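PDB 2PWY: tRNA (adenine(58)-N(1))-methyltransferase TrmI from Thermus thermophilus, which catalyses the S-adenosyl-L-methionine-dependent methylation of adenosine 58 in tRNA to N(1)-methyladenosine and is required for growth at extreme temperatures. Local coordinates for residues Phe30-Gly35 with Glu57-His62; Phe216-Val221 with Val250-Trp255. All blocks are in the same frame, centred on the assembly; numbering follows the deposited sequence.

Two contacts of one chain illustrate how chemistry follows position in a fold. Interaction 1 belongs to the small N-terminal domain and joins the loop after strand 29-30 to strand 58-62 and the residue before it through side chains alone, with a buried apolar part and a polar part that opens to solvent at its rim. Interaction 2 lies in the catalytic domain and pairs strands 216-232 and 248-254 by their backbones, burying nearly three times as much surface; it too is partly buried, with exposed residues at one end. The nearest atoms of interactions 1 and 2 are about 32 Å apart. Both nevertheless reach the second subunit, where His62 of one copy packs on Arg253 of the other.

Interaction 1 of 2, residues Phe30-Gly35 with Glu57-His62; sequences FHHHKG and EELSVH
Leu59 divides its two methyl groups between two rings, and the tight half of this contact is built around that fork. Its CG stands anti to the carbonyl carbon, so that CD1 meets the Phe30 ring tip to tip, 3.9 Å from CE2. The other methyl, CD2, sits squarely over one face of the His32 imidazole, 4.2 Å from the ring centroid and 9° off the normal, a well-centred CH-pi contact. Phe30 and His32 both have CG anti to the backbone N, which sends both rings toward the strand. Tyr20 meets the Phe30 ring edge-to-face and Leu12 packs beside it, closing this buried end.

Towards Glu57, itself buried, the contact becomes polar. The carboxylate, brought round by a bend at chi2 (63°), lies nearly perpendicular to the His32 ring, with Glu57 OE1 3.2 Å from His32 CE1. The ring nitrogens look to other partners: NE2 bonds Asp14, while ND1 receives a weak bond from Lys34 N at 3.4 Å. Such pairing would fix the ring's rotation and is consistent with a proton on NE2; the nearby carboxylates would then polarise the ring. Glu57 OE2 is gripped by two amides, Arg15 N and, through its anti lone pair, Glu58 N at 2.9 Å. At the looser outer margin Lys34 crosses Glu57 with its aliphatic part, CB to CB at 3.7 Å, and then carries its amine away, while exposed His33 barely grazes the acid.

A type I beta turn, closed by Gly35 N to His32 O at 3.0 Å, shapes the His32-Gly35 end. The loop joins the hairpin strands 29-30 and 37-38, and its packing on strand 58-62 of the four-stranded antiparallel sheet belongs to the small TrmI N-terminal domain, which may take part in tRNA recognition.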
ATOM      1  N   PHE A  30     -16.798  36.397  -9.277  1.00 17.74           N
ATOM      2  CA  PHE A  30     -15.718  35.531  -8.829  1.00 18.26           C
ATOM      3  C   PHE A  30     -14.418  36.282  -9.015  1.00 18.95           C
ATOM      4  O   PHE A  30     -14.101  36.706 -10.123  1.00 18.60           O
ATOM      5  CB  PHE A  30     -15.692  34.218  -9.637  1.00 17.63           C
ATOM      6  CG  PHE A  30     -14.521  33.323  -9.307  1.00 17.73           C
ATOM      7  CD1 PHE A  30     -14.466  32.658  -8.086  1.00 17.48           C
ATOM      8  CD2 PHE A  30     -13.471  33.158 -10.211  1.00 17.53           C
ATOM      9  CE1 PHE A  30     -13.387  31.830  -7.767  1.00 17.57           C
ATOM     10  CE2 PHE A  30     -12.380  32.327  -9.899  1.00 16.75           C
ATOM     11  CZ  PHE A  30     -12.343  31.671  -8.678  1.00 16.66           C
ATOM     12  N   HIS A  31     -13.669  36.451  -7.930  1.00 20.02           N
ATOM     13  CA  HIS A  31     -12.405  37.176  -7.982  1.00 21.14           C
ATOM     14  C   HIS A  31     -11.251  36.207  -8.128  1.00 21.35           C
ATOM     15  O   HIS A  31     -11.225  35.153  -7.486  1.00 21.46           O
ATOM     16  CB  HIS A  31     -12.227  38.056  -6.741  1.00 21.57           C
ATOM     17  CG  HIS A  31     -13.298  39.091  -6.591  1.00 23.72           C
ATOM     18  ND1 HIS A  31     -13.261  40.299  -7.253  1.00 26.02           N
ATOM     19  CD2 HIS A  31     -14.449  39.086  -5.877  1.00 25.25           C
ATOM     20  CE1 HIS A  31     -14.339  41.000  -6.946  1.00 26.34           C
ATOM     21  NE2 HIS A  31     -15.078  40.286  -6.116  1.00 26.21           N
ATOM     22  N   HIS A  32     -10.303  36.563  -8.991  1.00 21.84           N
ATOM     23  CA  HIS A  32      -9.177  35.693  -9.311  1.00 22.34           C
ATOM     24  C   HIS A  32      -8.046  36.544  -9.867  1.00 22.81           C
ATOM     25  O   HIS A  32      -8.305  37.532 -10.562  1.00 22.53           O
ATOM     26  CB  HIS A  32      -9.606  34.633 -10.331  1.00 22.62           C
ATOM     27  CG  HIS A  32      -8.592  33.558 -10.546  1.00 22.87           C
ATOM     28  ND1 HIS A  32      -7.573  33.673 -11.469  1.00 24.02           N
ATOM     29  CD2 HIS A  32      -8.436  32.348  -9.962  1.00 23.15           C
ATOM     30  CE1 HIS A  32      -6.835  32.578 -11.443  1.00 23.55           C
ATOM     31  NE2 HIS A  32      -7.339  31.757 -10.539  1.00 23.61           N
ATOM     32  N   HIS A  33      -6.805  36.154  -9.579  1.00 23.28           N
ATOM     33  CA  HIS A  33      -5.642  37.003  -9.882  1.00 24.33           C
ATOM     34  C   HIS A  33      -5.429  37.347 -11.368  1.00 24.07           C
ATOM     35  O   HIS A  33      -4.883  38.409 -11.695  1.00 24.87           O
ATOM     36  CB  HIS A  33      -4.356  36.479  -9.215  1.00 25.00           C
ATOM     37  CG  HIS A  33      -3.745  35.291  -9.894  1.00 26.96           C
ATOM     38  ND1 HIS A  33      -4.264  34.017  -9.786  1.00 29.02           N
ATOM     39  CD2 HIS A  33      -2.633  35.179 -10.662  1.00 28.77           C
ATOM     40  CE1 HIS A  33      -3.510  33.176 -10.473  1.00 29.87           C
ATOM     41  NE2 HIS A  33      -2.513  33.856 -11.013  1.00 29.62           N
ATOM     42  N   LYS A  34      -5.868  36.469 -12.261  1.00 23.33           N
ATOM     43  CA  LYS A  34      -5.758  36.760 -13.694  1.00 22.12           C
ATOM     44  C   LYS A  34      -7.078  37.213 -14.323  1.00 20.88           C
ATOM     45  O   LYS A  34      -7.267  37.118 -15.534  1.00 19.68           O
ATOM     46  CB  LYS A  34      -5.134  35.585 -14.452  1.00 22.43           C
ATOM     47  CG  LYS A  34      -3.608  35.496 -14.301  1.00 24.21           C
ATOM     48  CD  LYS A  34      -2.984  34.759 -15.477  1.00 26.48           C
ATOM     49  CE  LYS A  34      -1.649  34.115 -15.129  1.00 28.50           C
ATOM     50  NZ  LYS A  34      -0.548  35.110 -14.989  1.00 28.98           N
ATOM     51  N   GLY A  35      -7.981  37.735 -13.500  1.00 20.08           N
ATOM     52  CA  GLY A  35      -9.215  38.301 -14.025  1.00 19.57           C
ATOM     53  C   GLY A  35     -10.448  37.821 -13.293  1.00 19.33           C
ATOM     54  O   GLY A  35     -10.674  36.608 -13.153  1.00 18.64           O
ATOM     55  N   GLU A  57      -4.872  32.471 -18.955  1.00 18.12           N
ATOM     56  CA  GLU A  57      -5.689  31.829 -17.926  1.00 18.02           C
ATOM     57  C   GLU A  57      -7.047  31.419 -18.483  1.00 18.15           C
ATOM     58  O   GLU A  57      -7.605  32.073 -19.368  1.00 17.85           O
ATOM     59  CB  GLU A  57      -5.848  32.732 -16.700  1.00 17.86           C
ATOM     60  CG  GLU A  57      -6.625  32.142 -15.518  1.00 18.43           C
ATOM     61  CD  GLU A  57      -5.965  30.914 -14.912  1.00 17.52           C
ATOM     62  OE1 GLU A  57      -5.305  31.049 -13.854  1.00 19.81           O
ATOM     63  OE2 GLU A  57      -6.107  29.816 -15.487  1.00 18.41           O
ATOM     64  N   GLU A  58      -7.562  30.319 -17.941  1.00 18.42           N
ATOM     65  CA  GLU A  58      -8.828  29.769 -18.345  1.00 18.84           C
ATOM     66  C   GLU A  58      -9.415  29.067 -17.130  1.00 18.28           C
ATOM     67  O   GLU A  58      -8.757  28.227 -16.504  1.00 18.81           O
ATOM     68  CB  GLU A  58      -8.617  28.793 -19.500  1.00 19.76           C
ATOM     69  CG  GLU A  58      -9.885  28.233 -20.095  1.00 22.48           C
ATOM     70  CD  GLU A  58      -9.629  27.576 -21.428  1.00 25.69           C
ATOM     71  OE1 GLU A  58      -9.346  26.356 -21.462  1.00 27.20           O
ATOM     72  OE2 GLU A  58      -9.707  28.294 -22.444  1.00 26.87           O
ATOM     73  N   LEU A  59     -10.641  29.440 -16.790  1.00 17.50           N
ATOM     74  CA  LEU A  59     -11.365  28.809 -15.698  1.00 16.69           C
ATOM     75  C   LEU A  59     -12.306  27.766 -16.272  1.00 16.37           C
ATOM     76  O   LEU A  59     -13.224  28.099 -17.028  1.00 16.69           O
ATOM     77  CB  LEU A  59     -12.161  29.854 -14.904  1.00 17.12           C
ATOM     78  CG  LEU A  59     -11.321  31.010 -14.339  1.00 17.39           C
ATOM     79  CD1 LEU A  59     -12.213  32.078 -13.741  1.00 17.67           C
ATOM     80  CD2 LEU A  59     -10.300  30.506 -13.306  1.00 17.67           C
ATOM     81  N   SER A  60     -12.090  26.503 -15.917  1.00 15.67           N
ATOM     82  CA  SER A  60     -12.997  25.465 -16.383  1.00 15.14           C
ATOM     83  C   SER A  60     -14.140  25.395 -15.386  1.00 14.71           C
ATOM     84  O   SER A  60     -13.919  25.473 -14.174  1.00 14.41           O
ATOM     85  CB  SER A  60     -12.298  24.119 -16.507  1.00 16.02           C
ATOM     86  OG  SER A  60     -11.741  23.744 -15.270  1.00 17.74           O
ATOM     87  N   VAL A  61     -15.350  25.253 -15.907  1.00 13.14           N
ATOM     88  CA  VAL A  61     -16.548  25.286 -15.084  1.00 13.43           C
ATOM     89  C   VAL A  61     -17.109  23.874 -14.930  1.00 12.78           C
ATOM     90  O   VAL A  61     -17.222  23.128 -15.915  1.00 12.96           O
ATOM     91  CB  VAL A  61     -17.624  26.213 -15.704  1.00 12.70           C
ATOM     92  CG1 VAL A  61     -18.883  26.211 -14.868  1.00 13.29           C
ATOM     93  CG2 VAL A  61     -17.079  27.647 -15.878  1.00 14.82           C
ATOM     94  N   HIS A  62     -17.456  23.521 -13.693  1.00 12.98           N
ATOM     95  CA  HIS A  62     -17.894  22.168 -13.356  1.00 12.44           C
ATOM     96  C   HIS A  62     -19.101  22.137 -12.421  1.00 11.81           C
ATOM     97  O   HIS A  62     -19.284  23.028 -11.583  1.00 12.23           O
ATOM     98  CB  HIS A  62     -16.757  21.375 -12.688  1.00 12.67           C
ATOM     99  CG  HIS A  62     -15.502  21.323 -13.496  1.00 14.52           C
ATOM    100  ND1 HIS A  62     -15.344  20.481 -14.574  1.00 14.63           N
ATOM    101  CD2 HIS A  62     -14.340  22.009 -13.378  1.00 15.64           C
ATOM    102  CE1 HIS A  62     -14.140  20.655 -15.093  1.00 16.61           C
ATOM    103  NE2 HIS A  62     -13.513  21.584 -14.392  1.00 18.08           N
TER

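Interaction 2 of 2, residues Phe216-Val221 with Val250-Trp255; sequences FRLERV and VALRRW. With SO4 (sulfate ion), chain C.
Arg217 lays its guanidinium, nearly parallel (12°), over the NE1-CD1 side of the Trp255 indole, with Trp255 NE1 offset toward the guanidinium rim and 3.6 Å from Arg217 NH1. This exposed overlap ends an antiparallel strand pair in the mixed sheet of the class I, Rossmann-like methyltransferase fold, interrupted by a classic beta bulge: Glu219 and Arg220 both face Ala251. Ala251 O accepts both amides, Glu219 N at 2.9 Å and Arg220 N at 3.2 Å, shifting the register by one. Before the bulge, Arg217 and Arg253 form a hydrogen-bonded pair with two nearly straight bonds; beyond it, Ala251 N returns to Arg220 O from above the carbonyl plane. Leu218 N instead donates to O2 of a sulfate, probably from the crystallisation liquor, at 2.7 Å.

On the face that carries Phe216, Leu218, Val250 and Leu252, Leu252 CD1 lies over the Phe216 ring, 4.3 Å from its centroid, and Leu218 CD1 rests against both Val250 CG1 and Leu252 CD2. Helix 201-211 packs on Leu218, Val250 and Leu252. On the other face Arg220 forms salt bridges with Glu228 and Glu67 of the second subunit and Arg253 with its Glu68.

Bent at chi2 (-66°), Glu219 crosses Arg253 obliquely, its CG 3.5 Å from Arg253 CB. Within their salt bridge the hydrogen bond is weak: Arg253 NE reaches Glu219 OE2 at 3.3 Å, the oxygen in the guanidinium plane, the carboxylate perpendicular to it.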
ATOM      1  N   PHE A 216     -22.763  -7.680  19.486  1.00  9.97           N
ATOM      2  CA  PHE A 216     -22.102  -7.413  18.211  1.00 10.69           C
ATOM      3  C   PHE A 216     -20.983  -8.419  18.012  1.00 11.03           C
ATOM      4  O   PHE A 216     -20.316  -8.802  18.978  1.00 11.49           O
ATOM      5  CB  PHE A 216     -21.464  -6.019  18.220  1.00 10.16           C
ATOM      6  CG  PHE A 216     -22.423  -4.890  17.987  1.00 11.25           C
ATOM      7  CD1 PHE A 216     -23.059  -4.741  16.751  1.00 10.07           C
ATOM      8  CD2 PHE A 216     -22.648  -3.938  18.980  1.00 10.32           C
ATOM      9  CE1 PHE A 216     -23.941  -3.673  16.532  1.00 11.22           C
ATOM     10  CE2 PHE A 216     -23.525  -2.874  18.764  1.00 10.73           C
ATOM     11  CZ  PHE A 216     -24.170  -2.744  17.538  1.00 10.15           C
ATOM     12  N   ARG A 217     -20.781  -8.832  16.764  1.00 11.15           N
ATOM     13  CA  ARG A 217     -19.658  -9.682  16.368  1.00 11.28           C
ATOM     14  C   ARG A 217     -18.733  -8.879  15.461  1.00 10.97           C
ATOM     15  O   ARG A 217     -19.194  -8.272  14.494  1.00 11.06           O
ATOM     16  CB  ARG A 217     -20.175 -10.924  15.638  1.00 12.39           C
ATOM     17  CG  ARG A 217     -19.117 -11.977  15.289  1.00 16.13           C
ATOM     18  CD  ARG A 217     -19.669 -13.409  15.419  1.00 21.41           C
ATOM     19  NE  ARG A 217     -21.121 -13.440  15.276  1.00 27.88           N
ATOM     20  CZ  ARG A 217     -21.986 -13.849  16.209  1.00 28.77           C
ATOM     21  NH1 ARG A 217     -21.571 -14.315  17.388  1.00 30.87           N
ATOM     22  NH2 ARG A 217     -23.280 -13.806  15.946  1.00 29.86           N
ATOM     23  N   LEU A 218     -17.439  -8.858  15.778  1.00 10.41           N
ATOM     24  CA  LEU A 218     -16.473  -8.164  14.926  1.00 10.27           C
ATOM     25  C   LEU A 218     -16.384  -8.851  13.560  1.00 10.66           C
ATOM     26  O   LEU A 218     -16.182 -10.065  13.469  1.00 10.72           O
ATOM     27  CB  LEU A 218     -15.082  -8.133  15.582  1.00  9.97           C
ATOM     28  CG  LEU A 218     -13.994  -7.407  14.778  1.00  9.33           C
ATOM     29  CD1 LEU A 218     -14.323  -5.935  14.559  1.00 10.90           C
ATOM     30  CD2 LEU A 218     -12.616  -7.547  15.464  1.00  9.94           C
ATOM     31  N   GLU A 219     -16.507  -8.062  12.500  1.00 10.90           N
ATOM     32  CA  GLU A 219     -16.502  -8.618  11.152  1.00 11.33           C
ATOM     33  C   GLU A 219     -15.320  -8.137  10.316  1.00 10.83           C
ATOM     34  O   GLU A 219     -14.712  -8.924   9.584  1.00 11.40           O
ATOM     35  CB  GLU A 219     -17.817  -8.294  10.433  1.00 12.50           C
ATOM     36  CG  GLU A 219     -19.061  -8.932  11.076  1.00 17.11           C
ATOM     37  CD  GLU A 219     -19.089 -10.463  10.990  1.00 21.56           C
ATOM     38  OE1 GLU A 219     -18.206 -11.065  10.334  1.00 25.97           O
ATOM     39  OE2 GLU A 219     -19.999 -11.074  11.602  1.00 23.92           O
ATOM     40  N   ARG A 220     -15.009  -6.847  10.405  1.00 10.39           N
ATOM     41  CA  ARG A 220     -13.938  -6.248   9.592  1.00 10.22           C
ATOM     42  C   ARG A 220     -13.222  -5.145  10.335  1.00  9.89           C
ATOM     43  O   ARG A 220     -13.823  -4.362  11.076  1.00  9.52           O
ATOM     44  CB  ARG A 220     -14.471  -5.603   8.297  1.00 11.08           C
ATOM     45  CG  ARG A 220     -15.512  -6.382   7.537  1.00 12.45           C
ATOM     46  CD  ARG A 220     -14.873  -7.384   6.570  1.00 15.89           C
ATOM     47  NE  ARG A 220     -14.369  -6.782   5.328  1.00 16.17           N
ATOM     48  CZ  ARG A 220     -15.113  -6.516   4.250  1.00 17.54           C
ATOM     49  NH1 ARG A 220     -16.422  -6.753   4.240  1.00 16.50           N
ATOM     50  NH2 ARG A 220     -14.546  -5.996   3.174  1.00 16.86           N
ATOM     51  N   VAL A 221     -11.914  -5.096  10.119  1.00  9.53           N
ATOM     52  CA  VAL A 221     -11.122  -3.921  10.411  1.00  9.51           C
ATOM     53  C   VAL A 221     -10.307  -3.677   9.146  1.00  9.86           C
ATOM     54  O   VAL A 221      -9.537  -4.537   8.722  1.00  9.87           O
ATOM     55  CB  VAL A 221     -10.198  -4.110  11.618  1.00  9.11           C
ATOM     56  CG1 VAL A 221      -9.223  -2.899  11.736  1.00  9.12           C
ATOM     57  CG2 VAL A 221     -11.011  -4.288  12.907  1.00  9.53           C
ATOM     58  N   VAL A 250     -14.207  -0.007  11.041  1.00  8.39           N
ATOM     59  CA  VAL A 250     -14.496  -1.163  11.887  1.00  8.21           C
ATOM     60  C   VAL A 250     -15.965  -1.557  11.676  1.00  8.71           C
ATOM     61  O   VAL A 250     -16.865  -0.745  11.934  1.00  9.07           O
ATOM     62  CB  VAL A 250     -14.259  -0.845  13.386  1.00  8.34           C
ATOM     63  CG1 VAL A 250     -14.587  -2.067  14.232  1.00  9.14           C
ATOM     64  CG2 VAL A 250     -12.806  -0.382  13.638  1.00  8.11           C
ATOM     65  N   ALA A 251     -16.191  -2.783  11.197  1.00  8.28           N
ATOM     66  CA  ALA A 251     -17.542  -3.280  10.926  1.00  8.19           C
ATOM     67  C   ALA A 251     -17.914  -4.331  11.965  1.00  8.14           C
ATOM     68  O   ALA A 251     -17.168  -5.289  12.196  1.00  9.24           O
ATOM     69  CB  ALA A 251     -17.647  -3.884   9.514  1.00  7.74           C
ATOM     70  N   LEU A 252     -19.073  -4.144  12.583  1.00  8.21           N
ATOM     71  CA  LEU A 252     -19.625  -5.104  13.538  1.00  8.89           C
ATOM     72  C   LEU A 252     -20.945  -5.609  12.996  1.00  9.56           C
ATOM     73  O   LEU A 252     -21.699  -4.828  12.409  1.00 10.39           O
ATOM     74  CB  LEU A 252     -19.886  -4.413  14.891  1.00  9.67           C
ATOM     75  CG  LEU A 252     -18.736  -3.607  15.516  1.00  9.55           C
ATOM     76  CD1 LEU A 252     -19.244  -2.873  16.765  1.00 12.21           C
ATOM     77  CD2 LEU A 252     -17.598  -4.516  15.865  1.00 11.42           C
ATOM     78  N   ARG A 253     -21.239  -6.896  13.201  1.00  9.02           N
ATOM     79  CA  ARG A 253     -22.552  -7.427  12.827  1.00 10.06           C
ATOM     80  C   ARG A 253     -23.387  -7.644  14.073  1.00 10.40           C
ATOM     81  O   ARG A 253     -22.908  -8.252  15.039  1.00 10.67           O
ATOM     82  CB  ARG A 253     -22.420  -8.738  12.049  1.00 10.50           C
ATOM     83  CG  ARG A 253     -23.711  -9.200  11.385  1.00 12.76           C
ATOM     84  CD  ARG A 253     -23.607 -10.642  10.909  1.00 15.90           C
ATOM     85  NE  ARG A 253     -22.753 -10.858   9.737  1.00 19.59           N
ATOM     86  CZ  ARG A 253     -23.174 -10.879   8.473  1.00 19.71           C
ATOM     87  NH1 ARG A 253     -24.437 -10.627   8.170  1.00 19.14           N
ATOM     88  NH2 ARG A 253     -22.304 -11.118   7.500  1.00 20.20           N
ATOM     89  N   ARG A 254     -24.627  -7.150  14.042  1.00 10.28           N
ATOM     90  CA  ARG A 254     -25.596  -7.299  15.134  1.00 10.89           C
ATOM     91  C   ARG A 254     -25.968  -8.767  15.306  1.00 10.90           C
ATOM     92  O   ARG A 254     -26.295  -9.448  14.332  1.00 10.08           O
ATOM     93  CB  ARG A 254     -26.856  -6.472  14.825  1.00 10.72           C
ATOM     94  CG  ARG A 254     -27.992  -6.512  15.880  1.00 11.88           C
ATOM     95  CD  ARG A 254     -27.509  -5.992  17.225  1.00 13.52           C
ATOM     96  NE  ARG A 254     -28.552  -5.795  18.249  1.00 14.08           N
ATOM     97  CZ  ARG A 254     -29.140  -6.759  18.966  1.00 14.68           C
ATOM     98  NH1 ARG A 254     -28.885  -8.040  18.749  1.00 12.27           N
ATOM     99  NH2 ARG A 254     -30.021  -6.437  19.908  1.00 14.05           N
ATOM    100  N   TRP A 255     -25.911  -9.245  16.543  1.00 11.44           N
ATOM    101  CA  TRP A 255     -26.315 -10.611  16.875  1.00 12.06           C
ATOM    102  C   TRP A 255     -27.743 -10.908  16.458  1.00 12.89           C
ATOM    103  O   TRP A 255     -28.586 -10.004  16.430  1.00 12.80           O
ATOM    104  CB  TRP A 255     -26.210 -10.813  18.383  1.00 11.93           C
ATOM    105  CG  TRP A 255     -24.832 -11.090  18.893  1.00 12.27           C
ATOM    106  CD1 TRP A 255     -23.646 -11.028  18.196  1.00 12.84           C
ATOM    107  CD2 TRP A 255     -24.486 -11.441  20.238  1.00 11.91           C
ATOM    108  NE1 TRP A 255     -22.594 -11.335  19.029  1.00 12.07           N
ATOM    109  CE2 TRP A 255     -23.085 -11.588  20.285  1.00 13.01           C
ATOM    110  CE3 TRP A 255     -25.230 -11.641  21.411  1.00 13.54           C
ATOM    111  CZ2 TRP A 255     -22.411 -11.941  21.462  1.00 13.85           C
ATOM    112  CZ3 TRP A 255     -24.554 -11.985  22.579  1.00 12.92           C
ATOM    113  CH2 TRP A 255     -23.164 -12.130  22.591  1.00 12.97           C
TER
HETATM  114  S   SO4 C 503     -16.551 -11.402  18.668  1.00 17.42           S
HETATM  115  O1  SO4 C 503     -15.536 -11.444  19.710  1.00 20.53           O
HETATM  116  O2  SO4 C 503     -16.233 -10.324  17.751  1.00 18.45           O
HETATM  117  O3  SO4 C 503     -16.579 -12.650  17.934  1.00 19.75           O
HETATM  118  O4  SO4 C 503     -17.868 -11.180  19.239  1.00 21.20           O